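Local coordinates for protein mosquitocidal toxin (Bacillus sphaericus, PDB 2CB4) that probably transfers ADP-ribose from NAD to target proteins, as the catalytic domain of a toxin that kills mosquitoes, at residues Thr22-Ala27 / Ser37-Leu42; Thr109-Tyr114 / Gly160-Asn165; Ile206-Asn211 / Ser216-Val221; Gly68-Asp73 / Pro189-Ser194; Glu197-Glu202 / Gly239-Ser244. The protein carries 1 engineered substitution. One frame throughout, in Å; residues are numbered along the deposited sequence.

Contact 1. Residues Thr22-Ala27 / Ser37-Leu42; sequences TWIQAA and SLLYQL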
# COMPACT_ATOMS: atom_id res chain seq x y z
N THR A 22 26.58 33.22 -10.94
CA THR A 22 25.56 34.23 -11.20
C THR A 22 24.46 33.75 -12.13
O THR A 22 23.29 34.08 -11.94
CB THR A 22 26.17 35.52 -11.79
OG1 THR A 22 27.12 36.05 -10.86
CG2 THR A 22 25.12 36.58 -12.02
N TRP A 23 24.85 32.98 -13.14
CA TRP A 23 23.91 32.49 -14.14
C TRP A 23 22.74 31.66 -13.58
O TRP A 23 21.64 31.65 -14.17
CB TRP A 23 24.65 31.75 -15.27
CG TRP A 23 25.34 30.48 -14.84
CD1 TRP A 23 26.31 30.36 -13.90
CD2 TRP A 23 25.10 29.14 -15.34
NE1 TRP A 23 26.68 29.04 -13.77
CE2 TRP A 23 25.96 28.28 -14.64
CE3 TRP A 23 24.23 28.61 -16.30
CZ2 TRP A 23 25.97 26.89 -14.86
CZ3 TRP A 23 24.26 27.23 -16.54
CH2 TRP A 23 25.13 26.40 -15.83
N ILE A 24 22.99 31.00 -12.45
CA ILE A 24 21.97 30.18 -11.78
C ILE A 24 21.61 30.71 -10.38
O ILE A 24 21.05 29.98 -9.57
CB ILE A 24 22.39 28.70 -11.65
CG1 ILE A 24 23.77 28.58 -11.01
CG2 ILE A 24 22.35 28.01 -13.01
CD1 ILE A 24 24.23 27.14 -10.91
N GLN A 25 21.91 31.96 -10.09
CA GLN A 25 21.59 32.51 -8.77
C GLN A 25 20.09 32.69 -8.45
O GLN A 25 19.73 32.83 -7.27
CB GLN A 25 22.35 33.83 -8.54
CG GLN A 25 23.61 33.62 -7.73
CD GLN A 25 24.46 34.87 -7.61
OE1 GLN A 25 23.96 36.00 -7.65
NE2 GLN A 25 25.77 34.67 -7.45
N ALA A 26 19.24 32.72 -9.48
CA ALA A 26 17.79 32.90 -9.27
C ALA A 26 17.12 31.56 -8.94
O ALA A 26 15.95 31.52 -8.58
CB ALA A 26 17.14 33.52 -10.53
N ALA A 27 17.89 30.48 -9.07
CA ALA A 27 17.39 29.13 -8.86
C ALA A 27 16.45 28.84 -7.72
O ALA A 27 16.71 29.18 -6.54
CB ALA A 27 18.52 28.09 -8.88
N SER A 37 29.86 24.65 -11.82
CA SER A 37 30.80 24.11 -12.81
C SER A 37 30.37 22.74 -13.29
O SER A 37 30.40 22.45 -14.49
CB SER A 37 32.22 24.05 -12.24
OG SER A 37 32.82 25.33 -12.37
N LEU A 38 29.95 21.89 -12.36
CA LEU A 38 29.50 20.59 -12.75
C LEU A 38 28.28 20.69 -13.69
O LEU A 38 28.22 20.01 -14.73
CB LEU A 38 29.17 19.76 -11.52
CG LEU A 38 28.42 18.49 -11.90
CD1 LEU A 38 29.19 17.73 -13.00
CD2 LEU A 38 28.16 17.62 -10.68
N LEU A 39 27.34 21.60 -13.36
CA LEU A 39 26.14 21.81 -14.18
C LEU A 39 26.51 22.33 -15.56
O LEU A 39 25.99 21.87 -16.56
CB LEU A 39 25.14 22.75 -13.48
CG LEU A 39 23.86 23.08 -14.27
CD1 LEU A 39 23.00 21.84 -14.45
CD2 LEU A 39 23.06 24.22 -13.67
N TYR A 40 27.42 23.29 -15.60
CA TYR A 40 27.84 23.85 -16.88
C TYR A 40 28.47 22.76 -17.78
O TYR A 40 28.25 22.73 -18.99
CB TYR A 40 28.79 25.02 -16.69
CG TYR A 40 29.21 25.59 -18.01
CD1 TYR A 40 28.47 26.59 -18.64
CD2 TYR A 40 30.34 25.10 -18.67
CE1 TYR A 40 28.83 27.09 -19.88
CE2 TYR A 40 30.73 25.60 -19.92
CZ TYR A 40 29.96 26.59 -20.52
OH TYR A 40 30.32 27.08 -21.76
N GLN A 41 29.22 21.85 -17.18
CA GLN A 41 29.82 20.76 -17.95
C GLN A 41 28.73 19.83 -18.46
O GLN A 41 28.70 19.47 -19.62
CB GLN A 41 30.78 19.93 -17.09
CG GLN A 41 31.94 20.72 -16.54
CD GLN A 41 33.04 20.94 -17.58
OE1 GLN A 41 32.78 21.33 -18.74
NE2 GLN A 41 34.29 20.70 -17.17
N LEU A 42 27.87 19.41 -17.54
CA LEU A 42 26.76 18.52 -17.82
C LEU A 42 25.93 19.03 -19.02
O LEU A 42 25.57 18.27 -19.91
CB LEU A 42 25.88 18.47 -16.58
CG LEU A 42 25.19 17.19 -16.14
CD1 LEU A 42 26.04 16.00 -16.46
CD2 LEU A 42 24.96 17.28 -14.66

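Contact 2. Residues Thr109-Tyr114 / Gly160-Asn165; sequences THLLNY and GGIDIN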
# COMPACT_ATOMS: atom_id res chain seq x y z
N THR A 109 18.84 17.85 -18.23
CA THR A 109 19.75 18.97 -18.52
C THR A 109 19.99 19.18 -19.99
O THR A 109 20.78 20.01 -20.37
CB THR A 109 21.12 18.80 -17.81
OG1 THR A 109 21.68 17.51 -18.12
CG2 THR A 109 20.95 18.90 -16.30
N HIS A 110 19.28 18.42 -20.82
CA HIS A 110 19.44 18.55 -22.25
C HIS A 110 18.80 19.81 -22.81
O HIS A 110 17.66 19.83 -23.27
CB HIS A 110 18.96 17.29 -22.97
CG HIS A 110 19.48 17.19 -24.37
ND1 HIS A 110 19.78 15.98 -24.98
CD2 HIS A 110 19.77 18.16 -25.29
CE1 HIS A 110 20.21 16.21 -26.21
NE2 HIS A 110 20.23 17.52 -26.42
N LEU A 111 19.59 20.88 -22.79
CA LEU A 111 19.16 22.19 -23.24
C LEU A 111 18.58 22.32 -24.64
O LEU A 111 17.56 22.96 -24.83
CB LEU A 111 20.25 23.24 -22.99
CG LEU A 111 19.86 24.70 -23.32
CD1 LEU A 111 18.65 25.13 -22.50
CD2 LEU A 111 21.04 25.61 -23.05
N LEU A 112 19.26 21.74 -25.63
CA LEU A 112 18.77 21.83 -27.02
C LEU A 112 17.47 21.07 -27.23
O LEU A 112 16.61 21.54 -27.96
CB LEU A 112 19.84 21.36 -28.02
CG LEU A 112 20.86 22.44 -28.39
CD1 LEU A 112 22.01 21.82 -29.19
CD2 LEU A 112 20.23 23.61 -29.15
N ASN A 113 17.30 19.95 -26.55
CA ASN A 113 16.08 19.19 -26.68
C ASN A 113 14.95 19.92 -26.00
O ASN A 113 13.80 19.94 -26.50
CB ASN A 113 16.23 17.80 -26.07
CG ASN A 113 16.79 16.81 -27.03
OD1 ASN A 113 17.13 17.13 -28.21
ND2 ASN A 113 16.94 15.61 -26.57
N TYR A 114 15.30 20.54 -24.87
CA TYR A 114 14.31 21.28 -24.11
C TYR A 114 13.70 22.40 -24.97
O TYR A 114 12.50 22.51 -25.13
CB TYR A 114 14.90 21.75 -22.76
CG TYR A 114 14.15 22.87 -22.23
CD1 TYR A 114 12.92 22.64 -21.61
CD2 TYR A 114 14.57 24.20 -22.44
CE1 TYR A 114 12.13 23.71 -21.21
CE2 TYR A 114 13.80 25.25 -22.04
CZ TYR A 114 12.56 24.98 -21.43
OH TYR A 114 11.81 26.02 -20.96
N GLY A 160 21.30 36.43 -13.51
CA GLY A 160 21.62 35.32 -14.38
C GLY A 160 20.73 35.06 -15.57
O GLY A 160 20.10 35.96 -16.15
N GLY A 161 20.71 33.78 -15.93
CA GLY A 161 19.97 33.29 -17.06
C GLY A 161 20.91 33.11 -18.26
O GLY A 161 21.88 33.85 -18.41
N ILE A 162 20.61 32.13 -19.11
CA ILE A 162 21.36 31.85 -20.34
C ILE A 162 20.70 32.62 -21.46
O ILE A 162 19.50 32.51 -21.67
CB ILE A 162 21.27 30.38 -20.70
CG1 ILE A 162 21.74 29.51 -19.53
CG2 ILE A 162 22.02 30.08 -21.97
CD1 ILE A 162 21.37 28.02 -19.74
N ASP A 163 21.48 33.43 -22.17
CA ASP A 163 20.98 34.21 -23.32
C ASP A 163 21.01 33.25 -24.52
O ASP A 163 22.05 33.02 -25.13
CB ASP A 163 21.90 35.39 -23.58
CG ASP A 163 21.39 36.29 -24.68
OD1 ASP A 163 20.79 35.78 -25.65
OD2 ASP A 163 21.58 37.52 -24.57
N ILE A 164 19.86 32.66 -24.82
CA ILE A 164 19.75 31.65 -25.87
C ILE A 164 20.20 32.09 -27.27
O ILE A 164 20.97 31.41 -27.94
CB ILE A 164 18.31 31.02 -25.90
CG1 ILE A 164 18.00 30.33 -24.56
CG2 ILE A 164 18.12 30.09 -27.12
CD1 ILE A 164 18.98 29.23 -24.17
N ASN A 165 19.69 33.22 -27.71
CA ASN A 165 20.04 33.70 -29.03
C ASN A 165 21.54 34.00 -29.20
O ASN A 165 22.07 33.86 -30.29
CB ASN A 165 19.15 34.88 -29.44
CG ASN A 165 17.73 34.45 -29.80
OD1 ASN A 165 17.40 33.27 -29.78
ND2 ASN A 165 16.89 35.40 -30.18

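Contact 3. Residues Ile206-Asn211 / Ser216-Val221; sequences IWINPN and STLNDV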
# COMPACT_ATOMS: atom_id res chain seq x y z
N ILE A 206 -3.99 44.03 -12.09
CA ILE A 206 -2.54 44.12 -12.02
C ILE A 206 -2.18 43.75 -10.58
O ILE A 206 -2.69 44.35 -9.65
CB ILE A 206 -2.01 45.54 -12.33
CG1 ILE A 206 -2.38 45.91 -13.77
CG2 ILE A 206 -0.47 45.61 -12.13
CD1 ILE A 206 -2.30 47.39 -14.06
N TRP A 207 -1.34 42.73 -10.44
CA TRP A 207 -0.91 42.23 -9.14
C TRP A 207 0.53 42.67 -8.89
O TRP A 207 1.39 42.50 -9.75
CB TRP A 207 -0.90 40.70 -9.15
CG TRP A 207 -2.27 40.09 -9.20
CD1 TRP A 207 -2.98 39.70 -10.33
CD2 TRP A 207 -3.06 39.73 -8.08
NE1 TRP A 207 -4.18 39.16 -9.95
CE2 TRP A 207 -4.26 39.17 -8.58
CE3 TRP A 207 -2.90 39.86 -6.69
CZ2 TRP A 207 -5.29 38.73 -7.73
CZ3 TRP A 207 -3.92 39.42 -5.85
CH2 TRP A 207 -5.10 38.84 -6.39
N ILE A 208 0.77 43.19 -7.69
CA ILE A 208 2.09 43.61 -7.26
C ILE A 208 2.57 42.63 -6.20
O ILE A 208 1.81 42.28 -5.30
CB ILE A 208 2.06 45.02 -6.63
CG1 ILE A 208 1.35 46.03 -7.55
CG2 ILE A 208 3.47 45.48 -6.29
CD1 ILE A 208 2.04 46.23 -8.84
N ASN A 209 3.81 42.16 -6.32
CA ASN A 209 4.41 41.25 -5.33
C ASN A 209 5.16 42.16 -4.34
O ASN A 209 6.22 42.67 -4.66
CB ASN A 209 5.41 40.32 -6.00
CG ASN A 209 6.04 39.34 -5.03
OD1 ASN A 209 5.68 39.30 -3.86
ND2 ASN A 209 6.96 38.53 -5.52
N PRO A 210 4.61 42.37 -3.14
CA PRO A 210 5.26 43.26 -2.15
C PRO A 210 6.64 42.76 -1.69
O PRO A 210 7.42 43.51 -1.14
CB PRO A 210 4.29 43.23 -0.95
CG PRO A 210 3.00 42.72 -1.51
CD PRO A 210 3.39 41.75 -2.60
N ASN A 211 6.89 41.46 -1.88
CA ASN A 211 8.13 40.82 -1.48
C ASN A 211 9.19 40.82 -2.58
O ASN A 211 10.20 40.14 -2.47
CB ASN A 211 7.86 39.37 -1.04
CG ASN A 211 6.72 39.28 -0.05
OD1 ASN A 211 6.62 40.08 0.87
ND2 ASN A 211 5.87 38.30 -0.23
N SER A 216 11.41 49.34 -3.48
CA SER A 216 11.33 50.78 -3.78
C SER A 216 10.92 51.03 -5.23
O SER A 216 10.50 52.14 -5.59
CB SER A 216 12.66 51.49 -3.47
OG SER A 216 13.70 51.01 -4.31
N THR A 217 11.00 49.99 -6.06
CA THR A 217 10.59 50.13 -7.47
C THR A 217 9.13 49.73 -7.75
O THR A 217 8.66 49.86 -8.87
CB THR A 217 11.49 49.31 -8.40
OG1 THR A 217 11.24 47.91 -8.16
CG2 THR A 217 12.99 49.63 -8.15
N LEU A 218 8.41 49.26 -6.73
CA LEU A 218 7.02 48.82 -6.93
C LEU A 218 6.11 49.83 -7.62
O LEU A 218 5.22 49.47 -8.40
CB LEU A 218 6.40 48.21 -5.66
CG LEU A 218 7.13 46.98 -5.09
CD1 LEU A 218 6.47 46.48 -3.82
CD2 LEU A 218 7.29 45.88 -6.11
N ASN A 219 6.35 51.11 -7.36
CA ASN A 219 5.53 52.16 -7.99
C ASN A 219 5.81 52.34 -9.47
O ASN A 219 5.06 53.02 -10.16
CB ASN A 219 5.68 53.48 -7.25
CG ASN A 219 4.89 53.51 -5.97
OD1 ASN A 219 5.43 53.81 -4.90
ND2 ASN A 219 3.62 53.12 -6.06
N ASP A 220 6.89 51.73 -9.96
CA ASP A 220 7.23 51.83 -11.38
C ASP A 220 6.43 50.85 -12.22
O ASP A 220 6.54 50.86 -13.45
CB ASP A 220 8.73 51.57 -11.61
CG ASP A 220 9.63 52.55 -10.87
OD1 ASP A 220 9.16 53.66 -10.50
OD2 ASP A 220 10.81 52.19 -10.67
N VAL A 221 5.68 49.96 -11.58
CA VAL A 221 4.90 48.99 -12.31
C VAL A 221 3.83 49.75 -13.12
O VAL A 221 3.02 50.53 -12.57
CB VAL A 221 4.26 47.89 -11.41
CG1 VAL A 221 3.30 47.02 -12.23
CG2 VAL A 221 5.34 47.06 -10.72

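Contact 4. Residues Gly68-Asp73 / Pro189-Ser194; sequences GQIQID and PEFIRS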
# COMPACT_ATOMS: atom_id res chain seq x y z
N GLY A 68 25.36 45.42 -5.72
CA GLY A 68 25.34 43.96 -5.47
C GLY A 68 23.88 43.52 -5.74
O GLY A 68 23.51 42.35 -5.67
N GLN A 69 23.08 44.50 -6.14
CA GLN A 69 21.65 44.36 -6.41
C GLN A 69 21.20 44.15 -7.84
O GLN A 69 21.83 44.60 -8.83
CB GLN A 69 21.00 45.61 -5.86
CG GLN A 69 21.33 45.78 -4.40
CD GLN A 69 20.41 46.74 -3.71
OE1 GLN A 69 19.58 47.38 -4.34
NE2 GLN A 69 20.60 46.86 -2.39
N ILE A 70 20.06 43.46 -7.96
CA ILE A 70 19.48 43.15 -9.24
C ILE A 70 19.34 44.44 -10.05
O ILE A 70 18.82 45.45 -9.57
CB ILE A 70 18.07 42.41 -9.08
CG1 ILE A 70 18.20 41.16 -8.21
CG2 ILE A 70 17.49 42.03 -10.38
CD1 ILE A 70 19.33 40.30 -8.60
N GLN A 71 19.76 44.38 -11.30
CA GLN A 71 19.65 45.48 -12.24
C GLN A 71 18.21 45.52 -12.74
O GLN A 71 17.72 44.60 -13.42
CB GLN A 71 20.62 45.24 -13.41
CG GLN A 71 20.70 46.38 -14.40
CD GLN A 71 21.21 47.63 -13.76
OE1 GLN A 71 22.05 47.58 -12.86
NE2 GLN A 71 20.65 48.77 -14.15
N ILE A 72 17.52 46.60 -12.41
CA ILE A 72 16.13 46.76 -12.80
C ILE A 72 15.98 47.86 -13.83
O ILE A 72 15.84 49.02 -13.48
CB ILE A 72 15.25 47.04 -11.51
CG1 ILE A 72 15.37 45.87 -10.53
CG2 ILE A 72 13.78 47.32 -11.89
CD1 ILE A 72 14.86 46.17 -9.19
N ASP A 73 16.04 47.48 -15.11
CA ASP A 73 15.89 48.42 -16.23
C ASP A 73 15.22 47.69 -17.39
O ASP A 73 15.18 46.47 -17.40
CB ASP A 73 17.24 49.07 -16.65
CG ASP A 73 18.33 48.05 -16.98
OD1 ASP A 73 18.04 46.88 -17.30
OD2 ASP A 73 19.51 48.44 -16.94
N PRO A 189 10.38 33.41 -6.09
CA PRO A 189 9.35 34.46 -6.15
C PRO A 189 9.80 35.89 -5.89
O PRO A 189 9.14 36.86 -6.33
CB PRO A 189 8.31 33.99 -5.11
CG PRO A 189 9.06 33.07 -4.19
CD PRO A 189 10.08 32.40 -5.04
N GLU A 190 10.88 36.06 -5.14
CA GLU A 190 11.36 37.43 -4.84
C GLU A 190 11.88 38.17 -6.08
O GLU A 190 12.10 39.37 -6.03
CB GLU A 190 12.37 37.44 -3.67
CG GLU A 190 13.70 36.71 -3.95
CD GLU A 190 13.69 35.28 -3.51
OE1 GLU A 190 12.60 34.69 -3.40
OE2 GLU A 190 14.80 34.73 -3.28
N PHE A 191 12.04 37.47 -7.19
CA PHE A 191 12.48 38.06 -8.47
C PHE A 191 11.30 38.36 -9.41
O PHE A 191 11.50 38.79 -10.55
CB PHE A 191 13.46 37.11 -9.14
CG PHE A 191 14.68 36.86 -8.31
CD1 PHE A 191 15.44 37.95 -7.83
CD2 PHE A 191 15.04 35.57 -7.92
CE1 PHE A 191 16.55 37.74 -7.01
CE2 PHE A 191 16.14 35.37 -7.10
CZ PHE A 191 16.89 36.46 -6.63
N ILE A 192 10.08 38.13 -8.93
CA ILE A 192 8.86 38.35 -9.71
C ILE A 192 8.20 39.57 -9.12
O ILE A 192 7.72 39.55 -7.98
CB ILE A 192 7.93 37.10 -9.72
CG1 ILE A 192 8.77 35.82 -9.90
CG2 ILE A 192 6.86 37.24 -10.80
CD1 ILE A 192 7.96 34.51 -9.85
N ARG A 193 8.23 40.65 -9.88
CA ARG A 193 7.70 41.91 -9.40
C ARG A 193 6.20 42.09 -9.47
O ARG A 193 5.59 42.69 -8.59
CB ARG A 193 8.39 43.10 -10.12
CG ARG A 193 7.96 44.44 -9.48
CD ARG A 193 8.88 45.57 -9.83
NE ARG A 193 8.64 46.03 -11.19
CZ ARG A 193 9.29 47.02 -11.77
NH1 ARG A 193 10.21 47.68 -11.11
NH2 ARG A 193 9.00 47.36 -13.02
N SER A 194 5.60 41.63 -10.56
CA SER A 194 4.17 41.81 -10.72
C SER A 194 3.65 40.85 -11.78
O SER A 194 4.40 40.10 -12.39
CB SER A 194 3.92 43.26 -11.21
OG SER A 194 4.48 43.49 -12.52

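Contact 5. Residues Glu197-Glu202 / Gly239-Ser244; sequences EYHNGE and GNNMDS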
# COMPACT_ATOMS: atom_id res chain seq x y z
N GLU A 197 -3.20 40.05 -15.03
CA GLU A 197 -4.17 38.97 -15.14
C GLU A 197 -5.07 39.32 -16.34
O GLU A 197 -5.76 40.33 -16.33
CB GLU A 197 -5.02 38.87 -13.88
CG GLU A 197 -6.12 37.86 -13.99
CD GLU A 197 -6.83 37.62 -12.67
OE1 GLU A 197 -6.36 38.11 -11.62
OE2 GLU A 197 -7.86 36.94 -12.68
N TYR A 198 -5.06 38.47 -17.36
CA TYR A 198 -5.90 38.69 -18.56
C TYR A 198 -7.04 37.70 -18.57
O TYR A 198 -6.83 36.52 -18.26
CB TYR A 198 -5.10 38.39 -19.85
CG TYR A 198 -3.99 39.36 -20.17
CD1 TYR A 198 -4.24 40.50 -20.92
CD2 TYR A 198 -2.67 39.11 -19.77
CE1 TYR A 198 -3.22 41.41 -21.24
CE2 TYR A 198 -1.63 40.00 -20.11
CZ TYR A 198 -1.91 41.14 -20.85
OH TYR A 198 -0.91 42.04 -21.20
N HIS A 199 -8.22 38.15 -19.00
CA HIS A 199 -9.40 37.29 -19.19
C HIS A 199 -9.81 37.59 -20.62
O HIS A 199 -10.06 38.75 -20.96
CB HIS A 199 -10.57 37.67 -18.25
CG HIS A 199 -10.31 37.38 -16.81
ND1 HIS A 199 -11.29 37.47 -15.84
CD2 HIS A 199 -9.18 37.01 -16.16
CE1 HIS A 199 -10.77 37.18 -14.66
NE2 HIS A 199 -9.49 36.88 -14.83
N ASN A 200 -9.80 36.57 -21.47
CA ASN A 200 -10.13 36.75 -22.89
C ASN A 200 -9.27 37.78 -23.61
O ASN A 200 -9.77 38.47 -24.52
CB ASN A 200 -11.60 37.12 -23.11
CG ASN A 200 -12.53 36.31 -22.26
OD1 ASN A 200 -13.60 36.79 -21.88
ND2 ASN A 200 -12.13 35.10 -21.92
N GLY A 201 -8.00 37.89 -23.21
CA GLY A 201 -7.08 38.81 -23.87
C GLY A 201 -7.16 40.22 -23.39
O GLY A 201 -6.49 41.10 -23.94
N GLU A 202 -7.97 40.45 -22.35
CA GLU A 202 -8.15 41.78 -21.73
C GLU A 202 -7.63 41.82 -20.29
O GLU A 202 -7.92 40.91 -19.52
CB GLU A 202 -9.65 42.15 -21.71
CG GLU A 202 -10.27 42.24 -23.12
CD GLU A 202 -9.57 43.27 -24.01
OE1 GLU A 202 -9.44 44.45 -23.62
OE2 GLU A 202 -9.15 42.89 -25.13
N GLY A 239 -6.72 35.69 -5.84
CA GLY A 239 -5.46 35.25 -6.41
C GLY A 239 -5.39 33.83 -6.85
O GLY A 239 -4.32 33.28 -7.03
N ASN A 240 -6.55 33.23 -7.06
CA ASN A 240 -6.59 31.84 -7.47
C ASN A 240 -7.25 31.56 -8.78
O ASN A 240 -7.52 30.40 -9.06
CB ASN A 240 -7.29 31.01 -6.40
CG ASN A 240 -6.31 30.35 -5.49
OD1 ASN A 240 -6.24 30.68 -4.30
ND2 ASN A 240 -5.44 29.51 -6.08
N ASN A 241 -7.55 32.58 -9.58
CA ASN A 241 -8.24 32.31 -10.84
C ASN A 241 -7.42 31.55 -11.84
O ASN A 241 -6.35 31.98 -12.25
CB ASN A 241 -8.83 33.58 -11.48
CG ASN A 241 -9.60 34.41 -10.49
OD1 ASN A 241 -10.18 33.90 -9.54
ND2 ASN A 241 -9.54 35.71 -10.67
N MSE A 242 -7.96 30.44 -12.26
CA MSE A 242 -7.28 29.60 -13.22
C MSE A 242 -8.29 28.82 -14.06
O MSE A 242 -9.39 28.53 -13.60
CB MSE A 242 -6.57 28.54 -12.37
CG MSE A 242 -5.26 28.12 -12.95
SE MSE A 242 -4.29 26.70 -12.06
CE MSE A 242 -3.49 26.17 -13.72
N ASP A 243 -7.90 28.45 -15.27
CA ASP A 243 -8.76 27.65 -16.16
C ASP A 243 -9.04 26.23 -15.62
O ASP A 243 -8.15 25.57 -15.05
CB ASP A 243 -8.09 27.52 -17.53
CG ASP A 243 -7.90 28.85 -18.21
OD1 ASP A 243 -8.68 29.80 -17.94
OD2 ASP A 243 -6.99 28.92 -19.05
N SER A 244 -10.28 25.76 -15.83
CA SER A 244 -10.72 24.42 -15.38
C SER A 244 -10.34 24.13 -13.91
O SER A 244 -10.78 23.13 -13.31
CB SER A 244 -10.23 23.30 -16.32
OG SER A 244 -8.83 23.03 -16.19

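Contact 1. Residues Thr22-Ala27 / Ser37-Leu42
W23 offers its six-membered ring to L39 and Y40 of helix 36-44, while one face of its indole is taken by the next residue in sequence: CG2 of I24 sits over the ring centre, 3.7 Å above the plane. The two helix residues approach the indole obliquely, L39 with CD2 at 3.7 Å from W23 CH2 and Y40 with CB at 3.8 Å from W23 CZ2. For the phenol ring of Y40 the relation is different, since W23 CH2 lies at its edge, near the plane. The turn that starts at I24, a type I beta turn ending at A27, belongs to the N-terminal loop of the ADP-ribosyltransferase domain, which packs against helix 36-44. P184 of strand 180-184 touches W23, I24 and L39 alike and so ties the loop-helix packing to the sheet. With CG of W23 between its backbone N and carbonyl carbon (chi1 65°), the indole folds back over I24, whose CG2 also reaches CD2 of L39 at 3.9 Å. The side chains of I24 and L39 slide past each other in opposite directions. At its polar end W23 NE1 hydrogen-bonds to OG of S36, at the start of the helix.

Contact 2. Residues Thr109-Tyr114 / Gly160-Asn165
L111, in the first turn of helix 111-117, meets I162 of the short strand 162-163 and I164 just beyond it, a helix-on-sheet packing within the Scabin-like ADP-ribosyltransferase domain. Everything that crosses is apolar. The side chains of L111 and I162 reach toward each other tip to tip, CD2 of L111 lying 4.1 Å from CD1 of I162. With CG of L111 opposite its backbone N (chi1 -175°), the side chain extends across to the two isoleucines, and the single methyl CD2 serves both, coming within 4.3 Å of I164 CD1. These are modest contacts, but all three residues are buried. Around them the packing continues: I43 of helix 36-44 touches L111, P184 touches I162, and I164 rests on T182 and on the engineered Q180.

Hydrogen bonds fix each side separately. I162 pairs by its backbone with T182, which holds its strand against 180-184. H110 occupies the N-cap position of helix 111-117 and is the centre of an inverse gamma turn; its carbonyl O accepts from Y114 N at 2.9 Å. At the start of the short, weakly bonded helix 164-167, OD1 of D163 caps the backbone N of A166.

Contact 3. Residues Ile206-Asn211 / Ser216-Val221
With CG1 of I208 beside the backbone N (chi1 -52°), CG2 stands anti to that N and faces L218, while a second bend (chi2 -63°) sends CD1 to V221. One isoleucine thus serves two partners with two branches. CG2 of I208 lies 3.8 Å from CD2 of L218 as the two side chains slide past each other in opposite directions; CD1 of I208 meets CG1 of V221 tip to tip at 3.7 Å. The same methyl of V221 also lies 4.0 Å from CG2 of I206, so it touches the two residues that point to this side of the strand, while W207 between them points the other way.

L218 also covers the chain where the strand ends. Its CD2 stands 3.7 Å from the carbonyl O of N209, and its CD1 is 3.8 Å from CA of P210. That exit is shaped by an Asx turn: N209 OD1 accepts from the backbone N of N211 at 3.2 Å, with the donor well above the carbonyl plane rather than on a lone pair, while N209 ND2 donates to the carbonyl O of I192. N211 OD1 in turn is bonded to H144 of the third subunit.

Within the fold, strand 202-208 lies between antiparallel 192-199 and parallel 229-231. The 3-10 turn through L218 packs over this layer, L218 and V221 both touching R193 of one neighbour, and I208 resting on K229 and F231 of the other; on the side of W207, F90 of helix 86-92 meets W207 and N209.

Contact 4. Residues Gly68-Asp73 / Pro189-Ser194
I70 and I72, two alternate residues of an irregular loop, lie against F191 and R193 where a 3-10 turn runs into strand 192-199, an inner strand of the ADP-ribosyltransferase sheet. The firm side of this contact belongs to the 3-10 turn and the strand after it. F191 is buried, with CG of its neighbour E190 over the centre of one ring face, 4.1 Å above the plane. The I70 side chain crosses it at about a right angle and touches only one corner of the ring, CG1 of I70 standing 4.0 Å from F191 CE1; P159 packs on both residues.

R193 is held by polar partners. NH2 forms a salt bridge with E155, which also accepts from OG of S194, and NH1 is bonded to T217 OG1. The bend at chi3 (77°) in an otherwise extended chain turns the guanidinium to these partners, and CG2 of I72 then rests obliquely near it, 3.7 Å from NH1 of R193. A methyl beside a cation whose polar demands are met by others adds cover rather than a bond.

The loop side is looser. G68 and Q69 are poorly ordered, and the isoleucines themselves are partly exposed. Q71 takes no part in the contact and secures the loop to itself: its NE2 donates to OD2 of D73 at 3.0 Å, arriving from above the carboxylate plane, 61° out of it.

Contact 5. Residues Glu197-Glu202 / Gly239-Ser244
E197 and N241 join the end of a beta hairpin to the loop that follows strand 229-231. Strands 192-199 and 202-208, neighbours in the ADP-ribosyltransferase sheet, are connected here by a type I' turn from H199 to E202, closed by H199 N to E202 O at 2.8 Å and E202 N to H199 O at 3.0 Å.

Side-chain hydrogen bonds carry the contact. ND2 of N241 donates to OE2 of E197 at 2.9 Å along a nearly straight line (168°), using the syn lone pair of the oxygen, with that oxygen almost in the amide plane. The side chains cross at about a right angle, and the carboxylate and amide planes are 61° apart. A second donor grips the same oxygen from the anti side: NE2 of H199 reaches E197 OE2 at 2.7 Å. The other carboxylate oxygen, OE1, accepts from W207 NE1, so three donors fix the rotation of this buried group and would probably favour its charged form. The extended E197 chain, with CG anti to its backbone N (chi1 175°), delivers the carboxylate to them.

Looser contacts border these bonds. I150 packs on H199 and N241, and N241 ND2 stands at the edge of the H199 imidazole, near its plane, 4.3 Å from NE2.

Contacts 2 to 5 reach one mixed sheet; contact 1 packs beside it. Contacts 1 and 2, centres 11 Å apart, share a border where W23 O meets G161 N at 2.9 Å. Contact 1 also touches contact 4, with A26 CA 3.7 Å from F191 CE2. Contacts 3 and 4, centres 10 Å apart, lie on adjacent strands, joined by N209 N to R193 O at 2.9 Å. Contact 5, its centre about 20 Å from that of contact 3, meets it where W207 CH2 lies 3.6 Å from G239 N. The centres of contacts 1 and 5 are 34 Å apart. Contact 2 borders the probable active site: I164 packs on the engineered Q180, which replaces a probably catalytic glutamate.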